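Local coordinates for malonyl-CoA-[acyl-carrier-protein] transacylase (PDB 3TQE) that probably catalyses the transfer of the malonyl group from malonyl-CoA to holo-acyl carrier protein, a step in fatty acid metabolism, at residues Ala93-Gly98 and Val259-Thr264; Gln123-Ala128 and Gln210-Arg215. All coordinates share one frame; numbering follows the deposited sequence.

Interaction 1. Residues Ala93-Gly98 and Val259-Thr264; sequences AGHSLG and VRWVET. With GLY (glycine), chain B.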
# COMPACT_ATOMS: atom_id res chain seq x y z
N ALA A 93 -4.79 7.52 2.81
CA ALA A 93 -4.95 6.09 2.93
C ALA A 93 -3.80 5.46 2.17
O ALA A 93 -3.38 5.98 1.17
CB ALA A 93 -6.27 5.61 2.33
N GLY A 94 -3.33 4.34 2.63
CA GLY A 94 -2.29 3.64 1.95
C GLY A 94 -2.65 2.22 1.76
O GLY A 94 -3.28 1.64 2.61
N HIS A 95 -2.17 1.63 0.67
CA HIS A 95 -2.53 0.26 0.39
C HIS A 95 -1.45 -0.64 0.99
O HIS A 95 -0.33 -0.67 0.52
CB HIS A 95 -2.71 0.11 -1.10
CG HIS A 95 -3.34 -1.18 -1.52
ND1 HIS A 95 -2.74 -2.41 -1.35
CD2 HIS A 95 -4.52 -1.41 -2.15
CE1 HIS A 95 -3.53 -3.35 -1.83
NE2 HIS A 95 -4.62 -2.77 -2.32
N SER A 96 -1.82 -1.35 2.06
CA SER A 96 -0.93 -2.27 2.81
C SER A 96 0.34 -1.59 3.35
O SER A 96 0.28 -0.85 4.31
CB SER A 96 -0.68 -3.54 2.00
OG SER A 96 -0.01 -4.52 2.80
N LEU A 97 1.48 -1.80 2.73
CA LEU A 97 2.66 -1.10 3.11
C LEU A 97 2.42 0.41 3.07
O LEU A 97 2.96 1.16 3.88
CB LEU A 97 3.78 -1.47 2.17
CG LEU A 97 5.10 -0.76 2.29
CD1 LEU A 97 5.68 -0.88 3.73
CD2 LEU A 97 5.92 -1.33 1.19
N GLY A 98 1.60 0.86 2.13
CA GLY A 98 1.34 2.27 2.00
C GLY A 98 0.75 2.89 3.24
O GLY A 98 0.87 4.09 3.45
N VAL A 259 -7.30 -6.18 2.83
CA VAL A 259 -7.17 -4.75 2.60
C VAL A 259 -8.47 -4.30 1.95
O VAL A 259 -8.78 -4.65 0.81
CB VAL A 259 -6.00 -4.45 1.68
CG1 VAL A 259 -5.94 -2.99 1.28
CG2 VAL A 259 -4.72 -4.87 2.35
N ARG A 260 -9.22 -3.46 2.66
CA ARG A 260 -10.53 -3.04 2.20
C ARG A 260 -10.41 -1.76 1.40
O ARG A 260 -10.89 -0.70 1.80
CB ARG A 260 -11.46 -2.91 3.39
CG ARG A 260 -11.66 -4.24 4.06
CD ARG A 260 -12.22 -4.12 5.42
NE ARG A 260 -13.58 -3.64 5.40
CZ ARG A 260 -14.32 -3.43 6.49
NH1 ARG A 260 -13.81 -3.61 7.71
NH2 ARG A 260 -15.56 -3.03 6.38
N TRP A 261 -9.76 -1.86 0.26
CA TRP A 261 -9.47 -0.68 -0.52
C TRP A 261 -10.72 -0.08 -1.17
O TRP A 261 -10.93 1.13 -1.13
CB TRP A 261 -8.40 -0.97 -1.56
CG TRP A 261 -7.87 0.24 -2.19
CD1 TRP A 261 -8.05 0.65 -3.46
CD2 TRP A 261 -7.07 1.24 -1.56
NE1 TRP A 261 -7.39 1.83 -3.68
CE2 TRP A 261 -6.80 2.23 -2.51
CE3 TRP A 261 -6.57 1.40 -0.27
CZ2 TRP A 261 -6.03 3.34 -2.21
CZ3 TRP A 261 -5.82 2.52 0.02
CH2 TRP A 261 -5.55 3.46 -0.95
N VAL A 262 -11.56 -0.91 -1.74
CA VAL A 262 -12.72 -0.35 -2.39
C VAL A 262 -13.60 0.38 -1.35
O VAL A 262 -14.06 1.48 -1.63
CB VAL A 262 -13.48 -1.37 -3.25
CG1 VAL A 262 -13.78 -2.60 -2.44
CG2 VAL A 262 -14.73 -0.72 -3.88
N GLU A 263 -13.76 -0.17 -0.15
CA GLU A 263 -14.54 0.51 0.86
C GLU A 263 -13.87 1.81 1.30
O GLU A 263 -14.53 2.78 1.62
CB GLU A 263 -14.76 -0.38 2.08
CG GLU A 263 -15.76 -1.45 1.85
CD GLU A 263 -15.69 -2.51 2.91
OE1 GLU A 263 -14.76 -3.35 2.86
OE2 GLU A 263 -16.57 -2.50 3.80
N THR A 264 -12.55 1.81 1.34
CA THR A 264 -11.80 3.02 1.68
C THR A 264 -12.07 4.12 0.66
O THR A 264 -12.36 5.26 1.04
CB THR A 264 -10.31 2.74 1.76
OG1 THR A 264 -10.09 1.82 2.83
CG2 THR A 264 -9.52 4.00 1.99
N GLY B . 0.12 -7.06 -0.23
CA GLY B . 1.43 -6.37 -0.01
C GLY B . 1.81 -6.26 1.45
O GLY B . 2.62 -5.42 1.89
OXT GLY B . 1.28 -7.02 2.25
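The turn from Gly94 to Gly98 has the GxSxG sequence and the strand-to-helix shape of a nucleophile elbow, and just ahead of its serine the His95 ring meets Val259 and Trp261 in the buried centre of the acyl transferase domain. Val259 puts CG1 squarely over one face of that ring, 3.9 Å from the centroid of His95. Because CG of His95 is anti to the backbone N (chi1 -169°), the imidazole swings across to the indole, and CD2 of His95 sits 3.7 Å from CD2 of Trp261, above the indole plane and toward its rim. The two rings are inclined at 56°, an oblique pairing. Further along the indole, His95 CB lies over the Trp261 six-membered ring, 4.2 Å from its centroid, a CH-pi contact. The polar end of His95 is taken up elsewhere: NE2 is hydrogen-bonded to Asn166.

Ser96, the predicted nucleophile, has a strained backbone with positive phi, as such elbows do. Its OG is hydrogen-bonded to His205, also predicted to be in the active site, and to Arg121, which together with Ser204 also holds the bound glycine. At the strand end, Ala93 CB touches Thr264 CG2 at 3.6 Å, while Thr264 OG1 turns back to Arg260 O, 2.8 Å away, and meets that carbonyl from above its plane.

Interaction 2. Residues Gln123-Ala128 and Gln210-Arg215; sequences QYMQEA and QPAADR
Arg215 NH1 is gripped twice: it donates to Glu127 OE1 at 2.9 Å, in a salt bridge, and to a water whose oxygen is also 2.9 Å from it. The water in turn donates to the backbone O of Tyr124 at 2.8 Å, linking the arginine to the other helix a second time. Glu127 OE1 lies close to the guanidinium plane, but the arginine reaches it from well above the carboxylate plane; NH1 to OE1 is the one bond of the salt bridge.

The same arginine lies across Tyr124. Its chain bends at chi3 (76°), which folds the guanidinium back over the phenol ring, with CZ of Arg215 only 3.3 Å from CD1 of Tyr124 and the two planes inclined at 34°. Nearer the backbone, Arg215 CB sits over the same ring, 3.8 Å from the Tyr124 centroid in a CH-pi contact. The tyrosine is thereby covered on this face by both the aliphatic start and the charged end of one side chain, and its OH is hydrogen-bonded to Asp219, one turn after Arg215 in helix 210-220.

Beneath these polar contacts, Ala212 lets the backbones come close. Its CB packs 3.5 Å from Tyr124 O and also touches Tyr124 CB, Ala128 CB and CG of Met125, a selenomethionine. The axes of the two short segments pass 8.0 Å apart at 149°, roughly antiparallel; the C-terminal part of helix 111-128 lies against the start of helix 210-220. Met125 also packs on Gln67 of helix 63-83 and on Leu255, with the bound glycine near by, and the side chain of Gln126 touches Thr63 of helix 63-83.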
# COMPACT_ATOMS: atom_id res chain seq x y z
N GLN A 123 10.63 -8.78 6.39
CA GLN A 123 11.38 -9.97 6.81
C GLN A 123 10.45 -10.98 7.45
O GLN A 123 10.48 -12.17 7.09
CB GLN A 123 12.51 -9.58 7.75
CG GLN A 123 13.60 -8.83 7.01
CD GLN A 123 14.69 -8.27 7.87
OE1 GLN A 123 14.49 -8.07 9.06
NE2 GLN A 123 15.85 -7.97 7.26
N TYR A 124 9.60 -10.54 8.36
CA TYR A 124 8.75 -11.48 9.06
C TYR A 124 7.74 -12.11 8.11
O TYR A 124 7.43 -13.29 8.20
CB TYR A 124 8.02 -10.82 10.20
CG TYR A 124 8.87 -10.20 11.25
CD1 TYR A 124 10.17 -10.58 11.47
CD2 TYR A 124 8.36 -9.22 12.06
CE1 TYR A 124 10.94 -9.97 12.46
CE2 TYR A 124 9.11 -8.65 13.06
CZ TYR A 124 10.40 -9.04 13.26
OH TYR A 124 11.14 -8.44 14.25
N MSE A 125 7.17 -11.30 7.23
CA MSE A 125 6.18 -11.83 6.29
C MSE A 125 6.80 -12.86 5.37
O MSE A 125 6.18 -13.87 5.08
CB MSE A 125 5.56 -10.70 5.48
CG MSE A 125 4.65 -9.83 6.33
SE MSE A 125 3.91 -8.35 5.36
CE MSE A 125 5.02 -8.48 3.78
N GLN A 126 8.02 -12.61 4.94
CA GLN A 126 8.72 -13.54 4.08
C GLN A 126 8.90 -14.90 4.73
O GLN A 126 8.90 -15.94 4.05
CB GLN A 126 10.09 -12.96 3.76
CG GLN A 126 10.93 -13.82 2.88
CD GLN A 126 10.45 -13.77 1.51
OE1 GLN A 126 9.81 -14.71 0.99
NE2 GLN A 126 10.69 -12.63 0.89
N GLU A 127 9.09 -14.88 6.04
CA GLU A 127 9.42 -16.08 6.79
C GLU A 127 8.21 -16.84 7.26
O GLU A 127 8.34 -17.97 7.77
CB GLU A 127 10.30 -15.70 7.98
CG GLU A 127 11.63 -15.17 7.53
CD GLU A 127 12.57 -14.88 8.70
OE1 GLU A 127 12.27 -15.36 9.82
OE2 GLU A 127 13.60 -14.17 8.50
N ALA A 128 7.02 -16.27 7.11
CA ALA A 128 5.85 -16.85 7.76
C ALA A 128 5.46 -18.18 7.16
O ALA A 128 5.02 -19.04 7.89
CB ALA A 128 4.68 -15.91 7.70
N GLN A 210 -0.20 -14.97 10.47
CA GLN A 210 -0.24 -14.81 11.91
C GLN A 210 1.15 -14.89 12.58
O GLN A 210 1.43 -14.12 13.48
CB GLN A 210 -1.21 -15.78 12.55
CG GLN A 210 -1.45 -15.49 14.02
CD GLN A 210 -2.12 -14.15 14.28
OE1 GLN A 210 -3.12 -13.81 13.65
NE2 GLN A 210 -1.56 -13.37 15.21
N PRO A 211 2.03 -15.79 12.13
CA PRO A 211 3.34 -15.81 12.79
C PRO A 211 4.09 -14.50 12.63
O PRO A 211 4.80 -14.07 13.53
CB PRO A 211 4.07 -16.93 12.06
CG PRO A 211 2.98 -17.80 11.55
CD PRO A 211 1.86 -16.91 11.20
N ALA A 212 3.95 -13.88 11.47
CA ALA A 212 4.57 -12.59 11.23
C ALA A 212 3.93 -11.51 12.07
O ALA A 212 4.61 -10.63 12.57
CB ALA A 212 4.45 -12.24 9.76
N ALA A 213 2.63 -11.56 12.20
CA ALA A 213 1.90 -10.58 12.98
C ALA A 213 2.36 -10.65 14.43
O ALA A 213 2.54 -9.63 15.08
CB ALA A 213 0.43 -10.83 12.88
N ASP A 214 2.55 -11.86 14.94
CA ASP A 214 2.99 -12.02 16.31
C ASP A 214 4.35 -11.39 16.52
O ASP A 214 4.59 -10.76 17.55
CB ASP A 214 3.03 -13.48 16.70
CG ASP A 214 1.64 -14.12 16.76
OD1 ASP A 214 0.63 -13.40 16.79
OD2 ASP A 214 1.58 -15.37 16.77
N ARG A 215 5.23 -11.55 15.56
CA ARG A 215 6.56 -10.98 15.65
C ARG A 215 6.52 -9.48 15.52
O ARG A 215 7.14 -8.75 16.30
CB ARG A 215 7.48 -11.59 14.61
CG ARG A 215 7.73 -13.05 14.87
CD ARG A 215 8.48 -13.66 13.73
NE ARG A 215 9.89 -13.30 13.75
CZ ARG A 215 10.76 -13.57 12.78
NH1 ARG A 215 10.36 -14.20 11.67
NH2 ARG A 215 12.03 -13.21 12.92
O HOH W 1 7.62 -14.59 10.66
O HOH W 2 13.05 -11.06 15.15

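From the N terminus, the chain first reaches strand 91-94 and the turn into helix 97-105, the first half of interaction 1. Helix 111-128 follows and supplies the first half of interaction 2. After the mixed sheet's strands up to 194-197, and the loop carrying His205, helix 210-220 returns and closes interaction 2. Only later does segment 259-264 close interaction 1, so interaction 2 is nested inside its loop. Interaction 1 ties the end of strand 91-94 and its turn to weakly bonded strand 259-260 and the start of helix 261-270; interaction 2 pairs two helices. Their centres are about 20 Å apart, on either side of the bound glycine near Ser96.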